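Local atomic coordinates of cerato-platanin-like protein (Moniliophthora perniciosa, PDB entry 3SUK), a protein that is a secreted fungal cerato-platanin with a double-psi beta-barrel fold, whose exact molecular function is not established. Residues A[2-8]-A[109-115]; A[19-24]-A[82-86]. One frame throughout, in Å; residues are numbered along the deposited sequence.

Contact 1: residues A[2-8]-A[109-115]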
loop_
_atom_site.group_PDB
_atom_site.type_symbol
_atom_site.label_atom_id
_atom_site.label_comp_id
_atom_site.label_asym_id
_atom_site.label_seq_id
_atom_site.Cartn_x
_atom_site.Cartn_y
_atom_site.Cartn_z
ATOM N N GLY A 2 12.686 -4.154 -11.892
ATOM C CA GLY A 2 13.124 -2.764 -11.889
ATOM C C GLY A 2 12.476 -1.965 -10.739
ATOM O O GLY A 2 11.564 -2.393 -10.094
ATOM N N ALA A 3 12.983 -0.796 -10.453
ATOM C CA ALA A 3 12.487 -0.116 -9.288
ATOM C C ALA A 3 11.129 0.531 -9.591
ATOM O O ALA A 3 10.797 0.762 -10.727
ATOM C CB ALA A 3 13.509 0.871 -8.814
ATOM N N VAL A 4 10.327 0.770 -8.563
ATOM C CA VAL A 4 9.092 1.512 -8.728
ATOM C C VAL A 4 9.127 2.700 -7.776
ATOM O O VAL A 4 9.793 2.651 -6.789
ATOM C CB VAL A 4 7.813 0.629 -8.547
ATOM C CG1 VAL A 4 7.943 -0.646 -9.308
ATOM C CG2 VAL A 4 7.529 0.351 -7.131
ATOM N N GLN A 5 8.417 3.759 -8.114
ATOM C CA GLN A 5 8.451 4.918 -7.176
ATOM C C GLN A 5 7.460 4.712 -6.013
ATOM O O GLN A 5 6.487 4.012 -6.130
ATOM C CB GLN A 5 8.167 6.248 -7.888
ATOM C CG GLN A 5 9.197 6.716 -8.965
ATOM C CD GLN A 5 9.147 8.205 -9.049
ATOM O OE1 GLN A 5 8.109 8.765 -9.391
ATOM N NE2 GLN A 5 10.223 8.877 -8.583
ATOM N N LEU A 6 7.844 5.253 -4.871
ATOM C CA LEU A 6 7.027 5.197 -3.674
ATOM C C LEU A 6 7.017 6.558 -2.996
ATOM O O LEU A 6 8.046 7.117 -2.800
ATOM C CB LEU A 6 7.506 4.079 -2.730
ATOM C CG LEU A 6 6.628 3.872 -1.491
ATOM C CD1 LEU A 6 6.591 2.422 -1.107
ATOM C CD2 LEU A 6 7.102 4.686 -0.322
ATOM N N ARG A 7 5.836 7.000 -2.579
ATOM C CA ARG A 7 5.645 8.236 -1.826
ATOM C C ARG A 7 4.558 7.924 -0.789
ATOM O O ARG A 7 4.075 6.823 -0.722
ATOM C CB ARG A 7 5.216 9.403 -2.724
ATOM C CG ARG A 7 3.953 9.104 -3.468
ATOM C CD ARG A 7 3.671 9.984 -4.728
ATOM N NE ARG A 7 4.573 9.806 -5.867
ATOM C CZ ARG A 7 4.888 8.674 -6.534
ATOM N NH1 ARG A 7 4.472 7.389 -6.225
ATOM N NH2 ARG A 7 5.718 8.840 -7.538
ATOM N N PHE A 8 4.249 8.896 0.044
ATOM C CA PHE A 8 3.242 8.692 1.060
ATOM C C PHE A 8 2.064 9.611 0.867
ATOM O O PHE A 8 2.128 10.626 0.223
ATOM C CB PHE A 8 3.818 8.771 2.494
ATOM C CG PHE A 8 4.170 10.167 2.947
ATOM C CD1 PHE A 8 3.223 11.000 3.517
ATOM C CD2 PHE A 8 5.430 10.627 2.800
ATOM C CE1 PHE A 8 3.530 12.230 3.911
ATOM C CE2 PHE A 8 5.754 11.881 3.241
ATOM C CZ PHE A 8 4.789 12.685 3.784
ATOM N N GLY A 109 10.548 12.020 1.097
ATOM C CA GLY A 109 9.415 12.348 0.250
ATOM C C GLY A 109 9.011 11.347 -0.814
ATOM O O GLY A 109 7.954 10.783 -0.719
ATOM N N THR A 110 9.879 11.134 -1.798
ATOM C CA THR A 110 9.734 10.138 -2.863
ATOM C C THR A 110 11.007 9.282 -2.997
ATOM O O THR A 110 12.076 9.809 -3.044
ATOM C CB THR A 110 9.440 10.849 -4.166
ATOM O OG1 THR A 110 8.286 11.647 -3.994
ATOM C CG2 THR A 110 9.135 9.874 -5.258
ATOM N N ILE A 111 10.856 7.978 -3.065
ATOM C CA ILE A 111 11.961 7.043 -3.172
ATOM C C ILE A 111 11.709 6.001 -4.267
ATOM O O ILE A 111 10.606 5.852 -4.760
ATOM C CB ILE A 111 12.258 6.351 -1.835
ATOM C CG1 ILE A 111 11.079 5.438 -1.463
ATOM C CG2 ILE A 111 12.666 7.375 -0.762
ATOM C CD1 ILE A 111 11.242 4.646 -0.213
ATOM N N ASP A 112 12.762 5.320 -4.671
ATOM C CA ASP A 112 12.661 4.188 -5.578
ATOM C C ASP A 112 12.775 2.911 -4.755
ATOM O O ASP A 112 13.681 2.763 -4.026
ATOM C CB ASP A 112 13.783 4.229 -6.611
ATOM C CG ASP A 112 13.597 5.304 -7.579
ATOM O OD1 ASP A 112 12.491 5.646 -7.854
ATOM O OD2 ASP A 112 14.593 5.797 -8.069
ATOM N N VAL A 113 11.812 2.027 -4.896
ATOM C CA VAL A 113 11.818 0.784 -4.142
ATOM C C VAL A 113 11.822 -0.420 -5.056
ATOM O O VAL A 113 11.615 -0.293 -6.201
ATOM C CB VAL A 113 10.620 0.689 -3.169
ATOM C CG1 VAL A 113 10.654 1.858 -2.197
ATOM C CG2 VAL A 113 9.243 0.641 -3.928
ATOM N N GLN A 114 12.162 -1.559 -4.501
ATOM C CA GLN A 114 11.967 -2.816 -5.161
ATOM C C GLN A 114 10.645 -3.423 -4.657
ATOM O O GLN A 114 10.331 -3.365 -3.506
ATOM C CB GLN A 114 13.145 -3.757 -4.901
ATOM C CG GLN A 114 14.407 -3.364 -5.612
ATOM C CD GLN A 114 14.309 -3.488 -7.102
ATOM O OE1 GLN A 114 13.865 -4.476 -7.614
ATOM N NE2 GLN A 114 14.737 -2.466 -7.800
ATOM N N SER A 115 9.854 -3.910 -5.580
ATOM C CA SER A 115 8.558 -4.456 -5.244
ATOM C C SER A 115 8.385 -5.824 -5.921
ATOM O O SER A 115 8.674 -6.001 -7.084
ATOM C CB SER A 115 7.468 -3.482 -5.709
ATOM O OG SER A 115 6.180 -4.044 -5.521
HETATM O O HOH W 1 6.241 11.953 -5.831
HETATM O O HOH W 2 5.414 11.618 -0.223
#
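Val4 and Val113 pair across two antiparallel strands, 4-8 and 110-118, that bring the first and last strands of this double-psi beta-barrel together. Two bonds close the pair: Val4 N gives its hydrogen to Val113 O, and Val113 N bonds to Val4 O at 2.8 Å. Leu6 and Ile111 are bonded in the same two-way manner, with Leu6 N to Ile111 O also 2.8 Å.

The face bearing Val4, Leu6, Ile111 and Val113 is the tight one. With CG1 of Val113 anti to its carbonyl carbon (chi1 -59°), CG2 falls between the backbone N and that carbon and meets CG2 of Val4 at 3.6 Å, the two side chains crossing at a slant. The side chains of Leu6 and Ile111 lie side by side and point the same way. Leu6 CB also touches Val113 CG1 at 3.9 Å, and Met97 of helix 94-101 and Ile67 of strand 64-71 close over Leu6.

The other face, where Thr110 and Asp112 are exposed, is looser and more open to solvent; Asp112 CB merely rests 4.0 Å from Ala3 CB. At the end where the strands part, direct backbone pairing gives way to a water that takes the hydrogen of Phe8 N and donates to Gly109 O. A second water joins the side chains of Arg7 and Thr110, accepting from Arg7 NE at 2.7 Å and lying 2.8 Å from Thr110 OG1.

Contact 2: residues A[19-24]-A[82-86]; sequences MNTVAC and AIDHA
Asp84 OD1 is gripped by two backbone N-H groups, one on each face of the carboxylate. Ala23 N reaches it at 3.0 Å on a fairly straight line (164° at the hydrogen), from above the carboxylate plane. His85 N comes to the opposite face at 2.9 Å, but the bond is more bent, at 134°. With CG anti to the backbone N of Asp84 (chi1 -162°), the carboxylate swings across to the 19-24 loop, where Val22 lies obliquely against it, CB 3.5 Å from Asp84 CG. The other oxygen, OD2, is hydrogen-bonded to Tyr12 OH, which together with the two N-H groups should hold the carboxylate against rotation. Replacing Asp84 by alanine would probably leave Ala23 N and His85 N without their shared acceptor, take from Tyr12 OH its partner, and open a gap beside Val22.

All this happens at a corner of the double-psi beta-barrel, where the chain turns at Asp84, after the strand residues 82-83, and the long loop between strands 4-8 and 47-50 folds against it. Ile83 O points into that loop: Val22 CG2 and Cys24 SG each come within 3.3 Å of it. Cys24 is itself tied to Cys61 by a disulfide, which anchors this part of the loop covalently. At the start of the segment, the side chain of Met19, bent at both chi2 and chi3, reaches back and crosses that of Ile83 at an angle, SD 4.0 Å from CD1.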
loop_
_atom_site.group_PDB
_atom_site.type_symbol
_atom_site.label_atom_id
_atom_site.label_comp_id
_atom_site.label_asym_id
_atom_site.label_seq_id
_atom_site.Cartn_x
_atom_site.Cartn_y
_atom_site.Cartn_z
ATOM N N MET A 19 -13.346 2.129 3.324
ATOM C CA MET A 19 -12.950 1.473 2.083
ATOM C C MET A 19 -13.784 1.978 0.895
ATOM O O MET A 19 -13.434 1.823 -0.195
ATOM C CB MET A 19 -13.015 -0.041 2.261
ATOM C CG MET A 19 -12.275 -0.865 1.145
ATOM S SD MET A 19 -10.447 -0.514 1.071
ATOM C CE MET A 19 -9.914 -1.437 2.531
ATOM N N ASN A 20 -14.928 2.597 1.195
ATOM C CA ASN A 20 -15.787 3.199 0.197
ATOM C C ASN A 20 -15.240 4.477 -0.421
ATOM O O ASN A 20 -15.759 4.949 -1.377
ATOM C CB ASN A 20 -17.207 3.374 0.733
ATOM C CG ASN A 20 -17.874 2.051 0.928
ATOM O OD1 ASN A 20 -17.743 1.162 0.135
ATOM N ND2 ASN A 20 -18.530 1.918 2.035
ATOM N N THR A 21 -14.148 4.971 0.136
ATOM C CA THR A 21 -13.476 6.186 -0.333
ATOM C C THR A 21 -12.357 5.919 -1.355
ATOM O O THR A 21 -11.792 6.840 -1.860
ATOM C CB THR A 21 -12.832 7.031 0.826
ATOM O OG1 THR A 21 -11.770 6.301 1.439
ATOM C CG2 THR A 21 -13.844 7.436 1.905
ATOM N N VAL A 22 -12.091 4.651 -1.672
ATOM C CA VAL A 22 -11.019 4.278 -2.582
ATOM C C VAL A 22 -11.571 3.507 -3.769
ATOM O O VAL A 22 -12.692 3.183 -3.803
ATOM C CB VAL A 22 -9.876 3.462 -1.864
ATOM C CG1 VAL A 22 -9.265 4.274 -0.771
ATOM C CG2 VAL A 22 -10.468 2.202 -1.227
ATOM N N ALA A 23 -10.735 3.251 -4.747
ATOM C CA ALA A 23 -11.122 2.587 -5.945
ATOM C C ALA A 23 -11.668 1.174 -5.668
ATOM O O ALA A 23 -12.542 0.747 -6.351
ATOM C CB ALA A 23 -9.954 2.515 -6.872
ATOM N N CYS A 24 -11.085 0.499 -4.687
ATOM C CA CYS A 24 -11.443 -0.884 -4.342
ATOM C C CYS A 24 -12.561 -0.976 -3.303
ATOM O O CYS A 24 -12.447 -1.616 -2.329
ATOM C CB CYS A 24 -10.218 -1.682 -3.876
ATOM S SG CYS A 24 -8.821 -1.656 -5.117
ATOM N N ALA A 82 -2.427 -3.345 -1.486
ATOM C CA ALA A 82 -2.887 -2.276 -2.359
ATOM C C ALA A 82 -4.406 -2.244 -2.435
ATOM O O ALA A 82 -5.008 -3.208 -2.699
ATOM C CB ALA A 82 -2.233 -2.424 -3.738
ATOM N N ILE A 83 -4.942 -1.081 -2.127
ATOM C CA ILE A 83 -6.389 -0.868 -2.057
ATOM C C ILE A 83 -6.969 0.269 -2.920
ATOM O O ILE A 83 -8.119 0.587 -2.799
ATOM C CB ILE A 83 -6.791 -0.624 -0.575
ATOM C CG1 ILE A 83 -6.267 0.723 -0.048
ATOM C CG2 ILE A 83 -6.311 -1.801 0.296
ATOM C CD1 ILE A 83 -6.843 1.155 1.278
ATOM N N ASP A 84 -6.126 0.927 -3.700
ATOM C CA ASP A 84 -6.557 2.141 -4.399
ATOM C C ASP A 84 -5.656 2.301 -5.620
ATOM O O ASP A 84 -4.646 1.668 -5.697
ATOM C CB ASP A 84 -6.446 3.332 -3.434
ATOM C CG ASP A 84 -7.255 4.576 -3.846
ATOM O OD1 ASP A 84 -7.984 4.513 -4.808
ATOM O OD2 ASP A 84 -7.062 5.563 -3.129
ATOM N N HIS A 85 -6.081 3.140 -6.543
ATOM C CA HIS A 85 -5.305 3.520 -7.720
ATOM C C HIS A 85 -4.279 4.610 -7.393
ATOM O O HIS A 85 -4.611 5.529 -6.787
ATOM C CB HIS A 85 -6.276 4.038 -8.814
ATOM C CG HIS A 85 -5.582 4.709 -9.973
ATOM N ND1 HIS A 85 -4.889 4.015 -10.929
ATOM C CD2 HIS A 85 -5.440 6.012 -10.287
ATOM C CE1 HIS A 85 -4.379 4.856 -11.805
ATOM N NE2 HIS A 85 -4.711 6.072 -11.441
ATOM N N ALA A 86 -3.062 4.453 -7.910
ATOM C CA ALA A 86 -2.032 5.497 -7.904
ATOM C C ALA A 86 -1.667 5.749 -9.357
ATOM O O ALA A 86 -1.756 4.890 -10.173
ATOM C CB ALA A 86 -0.815 5.018 -7.155
#

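In the fold
Contact 1 and contact 2 both reach the same mixed sheet, yet their nearest atoms are about 6 Å apart and their centres 19 Å. Contact 1 joins two strands of that sheet, so backbone bonds set its register and its side chains divide between an apolar inner face and a polar outer one. Contact 2 fastens a loop to the corner at Asp84; its one hydrogen bond across is to a carboxylate, the rest is packing, and Cys24 is also in a disulfide with Cys61. Both are partly buried, though contact 1 has more exposed residues. Along the chain, contact 2 is nested within the span that 2-8 and 109-115 close.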